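Local structure of 2-nitrobenzoate nitroreductase (Pseudomonas fluorescens, 4Z85) at residues A[93-96]-A[97-101]; A[32-35]-A[36-40]. The protein reduces the nitro group of 2-nitrobenzoate and probably relies on FMN as its cofactor. All blocks are in the same frame, centred on the assembly; numbering follows the deposited sequence.

Contact 1 (A[93-96]-A[97-101]); sequences DERI and AERMV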
ATOM      1  N   ASP A  93     -14.230  -4.573  -3.487  1.00 20.85           N
ATOM      2  CA  ASP A  93     -14.975  -4.982  -2.303  1.00 21.50           C
ATOM      3  C   ASP A  93     -15.670  -6.322  -2.561  1.00 22.61           C
ATOM      4  O   ASP A  93     -15.373  -6.998  -3.537  1.00 21.47           O
ATOM      5  CB  ASP A  93     -15.972  -3.901  -1.871  1.00 21.75           C
ATOM      6  CG  ASP A  93     -17.138  -3.711  -2.844  1.00 25.98           C
ATOM      7  OD1 ASP A  93     -17.157  -4.315  -3.930  1.00 26.21           O
ATOM      8  OD2 ASP A  93     -18.043  -2.924  -2.494  1.00 26.68           O
ATOM      9  N   GLU A  94     -16.562  -6.709  -1.657  1.00 21.75           N
ATOM     10  CA  GLU A  94     -17.186  -8.024  -1.709  1.00 23.96           C
ATOM     11  C   GLU A  94     -17.800  -8.349  -3.074  1.00 23.89           C
ATOM     12  O   GLU A  94     -17.690  -9.483  -3.563  1.00 25.52           O
ATOM     13  CB  GLU A  94     -18.259  -8.113  -0.620  1.00 25.18           C
ATOM     14  CG  GLU A  94     -18.788  -9.502  -0.408  1.00 32.02           C
ATOM     15  CD  GLU A  94     -19.980  -9.529   0.529  1.00 37.89           C
ATOM     16  OE1 GLU A  94     -20.021  -8.699   1.460  1.00 36.20           O
ATOM     17  OE2 GLU A  94     -20.882 -10.376   0.325  1.00 40.71           O
ATOM     18  N   ARG A  95     -18.424  -7.349  -3.687  1.00 24.95           N
ATOM     19  CA  ARG A  95     -19.170  -7.550  -4.932  1.00 26.87           C
ATOM     20  C   ARG A  95     -18.303  -8.047  -6.091  1.00 30.41           C
ATOM     21  O   ARG A  95     -18.794  -8.739  -6.992  1.00 28.03           O
ATOM     22  CB  ARG A  95     -19.869  -6.252  -5.335  1.00 29.09           C
ATOM     23  CG  ARG A  95     -20.788  -6.375  -6.542  1.00 36.46           C
ATOM     24  CD  ARG A  95     -21.569  -5.091  -6.773  1.00 36.47           C
ATOM     25  NE  ARG A  95     -22.559  -4.857  -5.726  1.00 44.54           N
ATOM     26  CZ  ARG A  95     -22.433  -3.947  -4.767  1.00 42.84           C
ATOM     27  NH1 ARG A  95     -21.356  -3.179  -4.722  1.00 45.13           N
ATOM     28  NH2 ARG A  95     -23.382  -3.805  -3.852  1.00 46.78           N
ATOM     29  N   ILE A  96     -17.021  -7.697  -6.087  1.00 22.55           N
ATOM     30  CA  ILE A  96     -16.156  -8.129  -7.175  1.00 23.93           C
ATOM     31  C   ILE A  96     -14.937  -8.932  -6.742  1.00 24.32           C
ATOM     32  O   ILE A  96     -14.099  -9.244  -7.569  1.00 22.94           O
ATOM     33  CB  ILE A  96     -15.673  -6.933  -8.015  1.00 27.40           C
ATOM     34  CG1 ILE A  96     -14.792  -5.991  -7.185  1.00 21.69           C
ATOM     35  CG2 ILE A  96     -16.865  -6.174  -8.590  1.00 26.69           C
ATOM     36  CD1 ILE A  96     -14.054  -4.963  -8.049  1.00 24.45           C
ATOM     37  N   ALA A  97     -14.854  -9.299  -5.466  1.00 22.53           N
ATOM     38  CA  ALA A  97     -13.651  -9.959  -4.953  1.00 23.68           C
ATOM     39  C   ALA A  97     -13.315 -11.278  -5.662  1.00 23.26           C
ATOM     40  O   ALA A  97     -12.159 -11.526  -6.044  1.00 21.08           O
ATOM     41  CB  ALA A  97     -13.800 -10.198  -3.453  1.00 21.41           C
ATOM     42  N   GLU A  98     -14.313 -12.148  -5.821  1.00 23.73           N
ATOM     43  CA  GLU A  98     -14.029 -13.445  -6.439  1.00 21.89           C
ATOM     44  C   GLU A  98     -13.521 -13.308  -7.881  1.00 20.42           C
ATOM     45  O   GLU A  98     -12.522 -13.923  -8.264  1.00 22.74           O
ATOM     46  CB  GLU A  98     -15.271 -14.344  -6.421  1.00 27.22           C
ATOM     47  CG  GLU A  98     -15.010 -15.701  -7.049  1.00 28.59           C
ATOM     48  CD  GLU A  98     -13.961 -16.498  -6.295  1.00 28.82           C
ATOM     49  OE1 GLU A  98     -12.992 -16.966  -6.921  1.00 27.66           O
ATOM     50  OE2 GLU A  98     -14.113 -16.653  -5.064  1.00 34.82           O
ATOM     51  N   ARG A  99     -14.215 -12.494  -8.669  1.00 24.05           N
ATOM     52  CA  ARG A  99     -13.820 -12.289 -10.050  1.00 23.63           C
ATOM     53  C   ARG A  99     -12.457 -11.605 -10.115  1.00 23.61           C
ATOM     54  O   ARG A  99     -11.635 -11.914 -10.975  1.00 22.92           O
ATOM     55  CB  ARG A  99     -14.884 -11.483 -10.790  1.00 24.79           C
ATOM     56  CG  ARG A  99     -16.163 -12.276 -11.040  1.00 29.76           C
ATOM     57  CD  ARG A  99     -17.255 -11.396 -11.624  1.00 29.94           C
ATOM     58  NE  ARG A  99     -17.851 -10.516 -10.627  1.00 27.88           N
ATOM     59  CZ  ARG A  99     -18.718  -9.551 -10.907  1.00 28.18           C
ATOM     60  NH1 ARG A  99     -19.100  -9.340 -12.170  1.00 30.32           N
ATOM     61  NH2 ARG A  99     -19.199  -8.789  -9.934  1.00 27.00           N
ATOM     62  N   MET A 100     -12.200 -10.695  -9.181  1.00 25.19           N
ATOM     63  CA  MET A 100     -10.868 -10.117  -9.065  1.00 23.01           C
ATOM     64  C   MET A 100      -9.812 -11.204  -8.930  1.00 23.27           C
ATOM     65  O   MET A 100      -8.814 -11.189  -9.638  1.00 25.25           O
ATOM     66  CB  MET A 100     -10.797  -9.164  -7.868  1.00 22.83           C
ATOM     67  CG  MET A 100      -9.416  -8.521  -7.646  1.00 22.42           C
ATOM     68  SD  MET A 100      -8.276  -9.526  -6.668  1.00 24.40           S
ATOM     69  CE  MET A 100      -9.141  -9.602  -5.104  1.00 22.33           C
ATOM     70  N   VAL A 101     -10.027 -12.151  -8.015  1.00 19.88           N
ATOM     71  CA  VAL A 101      -9.041 -13.201  -7.839  1.00 23.00           C
ATOM     72  C   VAL A 101      -8.923 -14.056  -9.107  1.00 25.62           C
ATOM     73  O   VAL A 101      -7.816 -14.449  -9.490  1.00 27.87           O
ATOM     74  CB  VAL A 101      -9.377 -14.072  -6.621  1.00 27.18           C
ATOM     75  CG1 VAL A 101      -8.494 -15.310  -6.572  1.00 27.22           C
ATOM     76  CG2 VAL A 101      -9.223 -13.241  -5.346  1.00 23.90           C
TER
HETATM   77  O   HOH W   1     -17.163 -11.775  -4.826  1.00 30.18           O
HETATM   78  O   HOH W   2     -17.189 -11.446  -7.801  1.00 21.39           O
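The first two turns of helix 94-103 show how a helix start can be tied together by side chain and water as well as by backbone, with Arg99 folding back onto Arg95 one turn earlier. In the main chain, the first-turn bond from Ala97 N to Glu94 O is weak at 3.4 Å, whereas the one from Met100 N to Ile96 O is short at 2.9 Å. Asp93 is the N-cap, its OD1 accepting a weak bond from Arg95 N. Arg99 carries its CG anti to the carbonyl carbon (chi1 -71°), is extended at chi2 and bends at chi3 (-75°), which returns the guanidinium to the helix start. There NH2 donates to Arg95 O at 3.0 Å, the oxygen lying practically in the guanidinium plane. A water at the same edge accepts a hydrogen bond from Arg99 NE at 3.0 Å and donates to Arg95 O, so that Arg95 O, the guanidinium edge and the water form a closed ring. Across this arm lies Ile96, whose CG2 is 3.8 Å from Arg99 NH2. NH2 also forms a salt bridge with Asp134, and NH1 donates to Gly118 O. A leucine in place of Arg99 would probably leave Arg95 O without its charged donor and Asp134 without its salt-bridge mate. Ile96 and Met100 rest on Leu29 of strand 28-33, Ala97 touches Tyr185 of strand 185-187, and Glu98 packs on Leu202 of the second subunit.

Contact 2 (A[32-35]-A[36-40]); sequences SLNS and EGLCN
Asn34 OD1 is gripped by two backbone N-H groups, one from within the turn, Glu36 N at 3.0 Å, and one just past it, Leu38 N at 2.7 Å. They arrive from opposite faces of the amide plane: Glu36 N stands well above it, while Leu38 N is less steeply tilted from it. The bond to Glu36 N makes an Asx turn. What brings OD1 inside the loop is the first torsion of Asn34, which sets CG between the backbone N and the carbonyl carbon (chi1 68°). Asn34 ND2 lies against Leu38 CB, 3.3 Å away, and gives a weak bond to Glu36 OE1, the carboxylate turned 65° against the amide.

Backbone bonds complete the reversal. Gly37 N donates to Asn34 O at 3.2 Å, closing a type I turn, and Asn34 N reaches Leu38 O at 2.9 Å. Gly37 has a left-handed conformation (phi 88°) in which a CB would press against the preceding carbonyl oxygen. Farther on, Ser32 and Asn40 form a hydrogen-bonded pair through two reciprocal bonds, and Leu33 faces Cys39 in a non-hydrogen-bonded pair, with Leu33 CD2 3.9 Å from Cys39 CB. On the other face, Ser32 OG and Asn40 OD1 are both hydrogen-bonded to Asn80 of helix 77-84, and Asn40 ND2 donates to Glu113.

Together these features define a type I turn followed by a G1 bulge, a classic tight hairpin connection, here joining strands 28-33 and 39-52 of the antiparallel barrel.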
ATOM      1  N   SER A  32      -7.463  -2.159 -18.666  1.00 24.11           N
ATOM      2  CA  SER A  32      -6.701  -1.480 -19.709  1.00 26.83           C
ATOM      3  C   SER A  32      -7.177  -1.990 -21.069  1.00 30.27           C
ATOM      4  O   SER A  32      -7.864  -3.002 -21.134  1.00 30.88           O
ATOM      5  CB  SER A  32      -5.198  -1.711 -19.517  1.00 25.91           C
ATOM      6  OG  SER A  32      -4.871  -3.089 -19.455  1.00 29.45           O
ATOM      7  N   LEU A  33      -6.836  -1.281 -22.144  1.00 28.97           N
ATOM      8  CA  LEU A  33      -7.226  -1.705 -23.495  1.00 33.39           C
ATOM      9  C   LEU A  33      -6.022  -2.023 -24.376  1.00 32.80           C
ATOM     10  O   LEU A  33      -5.039  -1.284 -24.376  1.00 34.14           O
ATOM     11  CB  LEU A  33      -8.068  -0.621 -24.168  1.00 29.61           C
ATOM     12  CG  LEU A  33      -9.429  -0.292 -23.573  1.00 30.16           C
ATOM     13  CD1 LEU A  33     -10.030   0.904 -24.296  1.00 36.20           C
ATOM     14  CD2 LEU A  33     -10.343  -1.500 -23.675  1.00 35.61           C
ATOM     15  N   ASN A  34      -6.094  -3.115 -25.136  1.00 36.47           N
ATOM     16  CA  ASN A  34      -5.020  -3.426 -26.079  1.00 39.83           C
ATOM     17  C   ASN A  34      -5.250  -2.759 -27.440  1.00 39.46           C
ATOM     18  O   ASN A  34      -6.152  -1.928 -27.587  1.00 39.59           O
ATOM     19  CB  ASN A  34      -4.850  -4.943 -26.252  1.00 39.06           C
ATOM     20  CG  ASN A  34      -6.026  -5.608 -26.961  1.00 42.24           C
ATOM     21  OD1 ASN A  34      -6.983  -4.961 -27.378  1.00 45.82           O
ATOM     22  ND2 ASN A  34      -5.938  -6.921 -27.113  1.00 46.46           N
ATOM     23  N   SER A  35      -4.433  -3.134 -28.424  1.00 45.93           N
ATOM     24  CA  SER A  35      -4.484  -2.552 -29.769  1.00 48.73           C
ATOM     25  C   SER A  35      -5.850  -2.679 -30.428  1.00 49.65           C
ATOM     26  O   SER A  35      -6.246  -1.832 -31.223  1.00 55.46           O
ATOM     27  CB  SER A  35      -3.447  -3.214 -30.678  1.00 48.28           C
ATOM     28  OG  SER A  35      -2.145  -3.108 -30.142  1.00 55.00           O
ATOM     29  N   GLU A  36      -6.562  -3.746 -30.088  1.00 50.14           N
ATOM     30  CA  GLU A  36      -7.794  -4.112 -30.773  1.00 49.33           C
ATOM     31  C   GLU A  36      -9.043  -3.661 -30.024  1.00 50.65           C
ATOM     32  O   GLU A  36     -10.163  -3.927 -30.461  1.00 53.76           O
ATOM     33  CB  GLU A  36      -7.827  -5.626 -30.977  1.00 54.23           C
ATOM     34  CG  GLU A  36      -6.466  -6.209 -31.324  1.00 53.99           C
ATOM     35  CD  GLU A  36      -6.246  -7.594 -30.738  1.00 64.01           C
ATOM     36  OE1 GLU A  36      -7.114  -8.074 -29.972  1.00 63.06           O
ATOM     37  OE2 GLU A  36      -5.195  -8.199 -31.040  1.00 72.76           O
ATOM     38  N   GLY A  37      -8.853  -2.985 -28.893  1.00 49.16           N
ATOM     39  CA  GLY A  37      -9.977  -2.526 -28.092  1.00 43.71           C
ATOM     40  C   GLY A  37     -10.438  -3.570 -27.090  1.00 37.18           C
ATOM     41  O   GLY A  37     -11.464  -3.403 -26.428  1.00 41.91           O
ATOM     42  N   LEU A  38      -9.675  -4.654 -26.993  1.00 38.17           N
ATOM     43  CA  LEU A  38      -9.934  -5.711 -26.021  1.00 41.92           C
ATOM     44  C   LEU A  38      -9.567  -5.227 -24.617  1.00 38.54           C
ATOM     45  O   LEU A  38      -8.527  -4.599 -24.433  1.00 37.60           O
ATOM     46  CB  LEU A  38      -9.137  -6.967 -26.382  1.00 41.77           C
ATOM     47  CG  LEU A  38      -9.402  -8.283 -25.659  1.00 44.54           C
ATOM     48  CD1 LEU A  38     -10.354  -9.139 -26.479  1.00 50.71           C
ATOM     49  CD2 LEU A  38      -8.094  -9.024 -25.414  1.00 50.07           C
ATOM     50  N   CYS A  39     -10.411  -5.520 -23.634  1.00 36.19           N
ATOM     51  CA  CYS A  39     -10.151  -5.058 -22.272  1.00 33.76           C
ATOM     52  C   CYS A  39      -9.506  -6.132 -21.402  1.00 34.04           C
ATOM     53  O   CYS A  39     -10.092  -7.190 -21.156  1.00 37.34           O
ATOM     54  CB  CYS A  39     -11.439  -4.575 -21.610  1.00 30.67           C
ATOM     55  SG  CYS A  39     -11.198  -3.899 -19.912  1.00 35.08           S
ATOM     56  N   ASN A  40      -8.300  -5.844 -20.927  1.00 29.83           N
ATOM     57  CA  ASN A  40      -7.620  -6.722 -19.995  1.00 29.67           C
ATOM     58  C   ASN A  40      -7.874  -6.238 -18.573  1.00 27.81           C
ATOM     59  O   ASN A  40      -8.105  -5.048 -18.348  1.00 27.91           O
ATOM     60  CB  ASN A  40      -6.123  -6.777 -20.290  1.00 31.81           C
ATOM     61  CG  ASN A  40      -5.809  -7.504 -21.587  1.00 33.96           C
ATOM     62  OD1 ASN A  40      -5.268  -6.920 -22.527  1.00 32.98           O
ATOM     63  ND2 ASN A  40      -6.137  -8.789 -21.635  1.00 37.31           N
TER
HETATM   64  O   HOH W   3      -5.109  -4.439 -17.348  1.00 27.93           O

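Contacts 1 and 2 illustrate two ways of closing local structure, a helix start and a hairpin turn, at separate places on one barrel domain. Their centres are 21 Å apart and their nearest atoms about 10 Å, so they do not touch. Strand 28-33 connects them indirectly: its Leu29 packs against Ile96 and Met100 of contact 1, and its far end runs into the turn of contact 2. A second bridge is the region of helix 113-117, where Glu113 binds Asn40 and Gly118, just after the helix, binds Arg99. Both contacts belong to the flavin reductase-like region of this probable FMN enzyme.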